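Local coordinates for serine-rich secreted cell wall anchored (LPXTG-motif ) protein (Lactobacillus reuteri ATCC 53608, PDB 5NXK) that probably acts as a cell-wall-anchored beta-solenoid adhesin in the bacterium's interactions with its host's gut, at residues 36-39 against 40-43; 179-182 against 183-186. All coordinates share one frame; numbering follows the deposited sequence.

Interaction 1 (36-39 against 40-43); sequences INNG and NRNI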
loop_
_atom_site.group_PDB
_atom_site.type_symbol
_atom_site.label_atom_id
_atom_site.label_comp_id
_atom_site.label_asym_id
_atom_site.label_seq_id
_atom_site.Cartn_x
_atom_site.Cartn_y
_atom_site.Cartn_z
ATOM N N ILE A 36 6.181 13.790 -11.388
ATOM C CA ILE A 36 4.970 14.215 -12.062
ATOM C C ILE A 36 4.311 15.293 -11.211
ATOM O O ILE A 36 3.828 15.023 -10.110
ATOM C CB ILE A 36 3.980 13.058 -12.256
ATOM C CG1 ILE A 36 4.671 11.844 -12.886
ATOM C CG2 ILE A 36 2.756 13.532 -13.045
ATOM C CD1 ILE A 36 3.750 10.646 -13.073
ATOM N N ASN A 37 4.287 16.519 -11.722
ATOM C CA ASN A 37 3.747 17.638 -10.960
ATOM C C ASN A 37 3.085 18.667 -11.861
ATOM O O ASN A 37 3.123 19.868 -11.585
ATOM C CB ASN A 37 4.838 18.300 -10.114
ATOM C CG ASN A 37 5.976 18.864 -10.953
ATOM O OD1 ASN A 37 5.965 18.783 -12.181
ATOM N ND2 ASN A 37 6.947 19.474 -10.285
ATOM N N ASN A 38 2.497 18.192 -12.949
ATOM C CA ASN A 38 1.942 19.088 -13.949
ATOM C C ASN A 38 0.425 19.028 -14.052
ATOM O O ASN A 38 -0.130 19.116 -15.151
ATOM C CB ASN A 38 2.603 18.801 -15.305
ATOM C CG ASN A 38 2.424 17.362 -15.765
ATOM O OD1 ASN A 38 1.932 16.511 -15.023
ATOM N ND2 ASN A 38 2.891 17.071 -16.974
ATOM N N GLY A 39 -0.238 18.894 -12.901
ATOM C CA GLY A 39 -1.675 19.095 -12.802
ATOM C C GLY A 39 -2.495 17.822 -12.817
ATOM O O GLY A 39 -2.033 16.769 -12.357
ATOM N N ASN A 40 -3.727 17.927 -13.318
ATOM C CA ASN A 40 -4.599 16.772 -13.468
ATOM C C ASN A 40 -3.995 15.797 -14.463
ATOM O O ASN A 40 -3.628 16.183 -15.567
ATOM C CB ASN A 40 -6.000 17.183 -13.943
ATOM C CG ASN A 40 -6.790 17.948 -12.880
ATOM O OD1 ASN A 40 -6.692 17.661 -11.685
ATOM N ND2 ASN A 40 -7.582 18.929 -13.321
ATOM N N ARG A 41 -3.874 14.536 -14.062
ATOM C CA ARG A 41 -3.297 13.511 -14.925
ATOM C C ARG A 41 -4.067 12.217 -14.773
ATOM O O ARG A 41 -4.474 11.839 -13.675
ATOM C CB ARG A 41 -1.815 13.271 -14.615
ATOM C CG ARG A 41 -0.894 14.448 -14.933
ATOM C CD ARG A 41 -0.861 14.789 -16.433
ATOM N NE ARG A 41 -0.364 13.701 -17.282
ATOM C CZ ARG A 41 0.922 13.373 -17.402
ATOM N NH1 ARG A 41 1.842 14.031 -16.708
ATOM N NH2 ARG A 41 1.295 12.378 -18.204
ATOM N N ASN A 42 -4.290 11.568 -15.904
ATOM C CA ASN A 42 -4.841 10.230 -15.951
ATOM C C ASN A 42 -3.874 9.351 -16.742
ATOM O O ASN A 42 -3.830 9.418 -17.966
ATOM C CB ASN A 42 -6.228 10.263 -16.591
ATOM C CG ASN A 42 -6.816 8.884 -16.794
ATOM O OD1 ASN A 42 -6.589 7.970 -16.003
ATOM N ND2 ASN A 42 -7.577 8.725 -17.876
ATOM N N ILE A 43 -3.106 8.522 -16.042
ATOM C CA ILE A 43 -1.991 7.814 -16.668
ATOM C C ILE A 43 -2.092 6.312 -16.489
ATOM O O ILE A 43 -2.300 5.820 -15.374
ATOM C CB ILE A 43 -0.631 8.267 -16.087
ATOM C CG1 ILE A 43 -0.427 9.775 -16.278
ATOM C CG2 ILE A 43 0.511 7.471 -16.705
ATOM C CD1 ILE A 43 0.765 10.335 -15.493
HETATM O O HOH W 1 -2.265 18.572 -16.124
#
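Asn38 holds its carboxamide wedged between its own backbone N and carbonyl carbon (chi1 58°), while the Arg41 chain folds at chi2 and again at chi3, and these torsions turn amide and guanidinium toward one another inside the bend. The result is one hydrogen bond: Arg41 NH1 donates to Asn38 OD1 at 3.0 Å, with an angle of 153° at the hydrogen. The donor arrives on a lone pair in the carbonyl plane, and OD1 in turn sits at the guanidinium edge, almost in its plane. Even so the two flat groups do not lie parallel; their planes are 70° apart. The same oxygen also lies against the folded aliphatic part, 3.5 Å from Arg41 CG and 3.6 Å from Arg41 CD.

Hydrocarbon lies against part of the guanidinium. Ile36 CG2 lies 3.8 Å from Arg41 NH1, the two side chains crossing at about a right angle, and Ile43 CD1 sits above one face, offset toward the rim. Ile36 CD1 and Ile43 CD1 themselves meet tip to tip at 3.9 Å. The buried charge finds further oxygens: NH1 also reaches Leu14 O at the end of helix 7-14, and NH2 reaches Ile19 O, an arrangement that would stabilise the charge.

Near the turn a water donates to Asn40 O at 2.8 Å; its still shorter approach to Asn38 O is doubtful in detail. Gly39 takes a positive phi, and its O is bound by Asn65 ND2, just as Asn40 OD1 receives Lys71 N from the next coil. Backbone bonds from Ile36 before the turn to Ile62 and Asn64, and from Arg41 and Ile43 after it to Lys71 and Asp73, continue the stacking. This is an inter-strand corner of a parallel beta-solenoid, as in the pectate lyase-like family.

Interaction 2 (179-182 against 183-186); sequences LNNS and ATDI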
loop_
_atom_site.group_PDB
_atom_site.type_symbol
_atom_site.label_atom_id
_atom_site.label_comp_id
_atom_site.label_asym_id
_atom_site.label_seq_id
_atom_site.Cartn_x
_atom_site.Cartn_y
_atom_site.Cartn_z
ATOM N N LEU A 179 0.639 -10.519 -0.087
ATOM C CA LEU A 179 1.749 -9.689 0.349
ATOM C C LEU A 179 2.683 -10.541 1.193
ATOM O O LEU A 179 2.287 -11.076 2.234
ATOM C CB LEU A 179 1.258 -8.468 1.124
ATOM C CG LEU A 179 2.270 -7.370 1.474
ATOM C CD1 LEU A 179 1.519 -6.045 1.723
ATOM C CD2 LEU A 179 3.176 -7.719 2.658
ATOM N N ASN A 180 3.926 -10.640 0.731
ATOM C CA ASN A 180 4.971 -11.410 1.384
ATOM C C ASN A 180 5.937 -10.463 2.056
ATOM O O ASN A 180 6.482 -9.585 1.410
ATOM C CB ASN A 180 5.696 -12.288 0.364
ATOM C CG ASN A 180 4.757 -13.249 -0.342
ATOM O OD1 ASN A 180 4.004 -13.980 0.306
ATOM N ND2 ASN A 180 4.768 -13.229 -1.674
ATOM N N ASN A 181 6.130 -10.593 3.357
ATOM C CA ASN A 181 6.970 -9.625 4.046
ATOM C C ASN A 181 8.106 -10.318 4.786
ATOM O O ASN A 181 7.883 -11.098 5.717
ATOM C CB ASN A 181 6.127 -8.775 5.010
ATOM C CG ASN A 181 6.850 -7.517 5.481
ATOM O OD1 ASN A 181 8.063 -7.398 5.363
ATOM N ND2 ASN A 181 6.088 -6.566 6.014
ATOM N N SER A 182 9.327 -10.036 4.356
ATOM C CA SER A 182 10.500 -10.528 5.057
ATOM C C SER A 182 11.447 -9.370 5.360
ATOM O O SER A 182 12.649 -9.567 5.488
ATOM C CB SER A 182 11.203 -11.611 4.228
ATOM O OG SER A 182 11.533 -11.119 2.939
ATOM N N ALA A 183 10.901 -8.160 5.471
ATOM C CA ALA A 183 11.746 -6.972 5.545
ATOM C C ALA A 183 11.266 -5.908 6.525
ATOM O O ALA A 183 12.081 -5.185 7.105
ATOM C CB ALA A 183 11.860 -6.349 4.164
ATOM N N THR A 184 9.954 -5.792 6.702
ATOM C CA THR A 184 9.426 -4.682 7.493
ATOM C C THR A 184 8.472 -5.129 8.601
ATOM O O THR A 184 7.961 -6.254 8.579
ATOM C CB THR A 184 8.731 -3.655 6.571
ATOM O OG1 THR A 184 7.758 -4.320 5.757
ATOM C CG2 THR A 184 9.772 -2.984 5.640
ATOM N N ASP A 185 8.239 -4.245 9.572
ATOM C CA ASP A 185 7.452 -4.591 10.752
ATOM C C ASP A 185 5.961 -4.639 10.476
ATOM O O ASP A 185 5.205 -5.298 11.200
ATOM C CB ASP A 185 7.703 -3.595 11.885
ATOM C CG ASP A 185 9.167 -3.533 12.307
ATOM O OD1 ASP A 185 9.822 -4.596 12.361
ATOM O OD2 ASP A 185 9.648 -2.420 12.612
ATOM N N ILE A 186 5.524 -3.894 9.467
ATOM C CA ILE A 186 4.092 -3.727 9.223
ATOM C C ILE A 186 3.807 -3.975 7.735
ATOM O O ILE A 186 4.563 -3.511 6.895
ATOM C CB ILE A 186 3.610 -2.307 9.650
ATOM C CG1 ILE A 186 3.960 -2.046 11.121
ATOM C CG2 ILE A 186 2.106 -2.144 9.414
ATOM C CD1 ILE A 186 3.670 -0.616 11.569
#
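Asn181 OD1 receives two backbone N-H groups, those of Ala183 and Thr184, and the first of these bonds defines an Asx turn at a corner of the beta-solenoid. Ala183 N stands 2.9 Å from OD1 and Thr184 N 2.8 Å from it; both bonds are nearly straight (164° and 168°), yet each donor is tilted somewhat from the carbonyl plane. The amide can serve both because chi1 of -165° swings CG away from the Asn181 backbone N, carrying the head over the turn.

The other end of the amide is used as well. Asn181 ND2 donates to Thr184 OG1 at 2.8 Å, the two side chains crossing at about a right angle, and it also bonds Asp187 OD1 as strand 186-191 begins. With three bonds inside the turn and one just beyond it, rotation of this buried carboxamide is well fixed.

Neighbouring coils hold the turn in place. Asn215 OD1 accepts from Asn181 N while its ND2 donates to Leu179 O, and Asn218 ND2 bonds Thr184 O. From the preceding coil, Ser134 OG hydrogen-bonds Thr184 OG1, the very oxygen that accepts from Asn181 ND2.

From the N terminus, interaction 1 lies in an early coil, after helix 7-14 and the first strands, where it closes the short bend leading from strand 34-36 into strand 41-46 of the long parallel sheet. Four strands further along that sheet, interaction 2 closes the corner at which strand 176-181, in the ten-stranded sheet, hands over to strand 186-191, the first of a four-stranded sheet. The two follow in series, neither nesting nor crossing. Their centres are 31 Å apart, their nearest atoms about 21 Å, on opposite sides of the chain's centre. Different corners of the solenoid thus combine local side-chain bonds with bonds to adjacent coils, one around an arginine, the other around an asparagine.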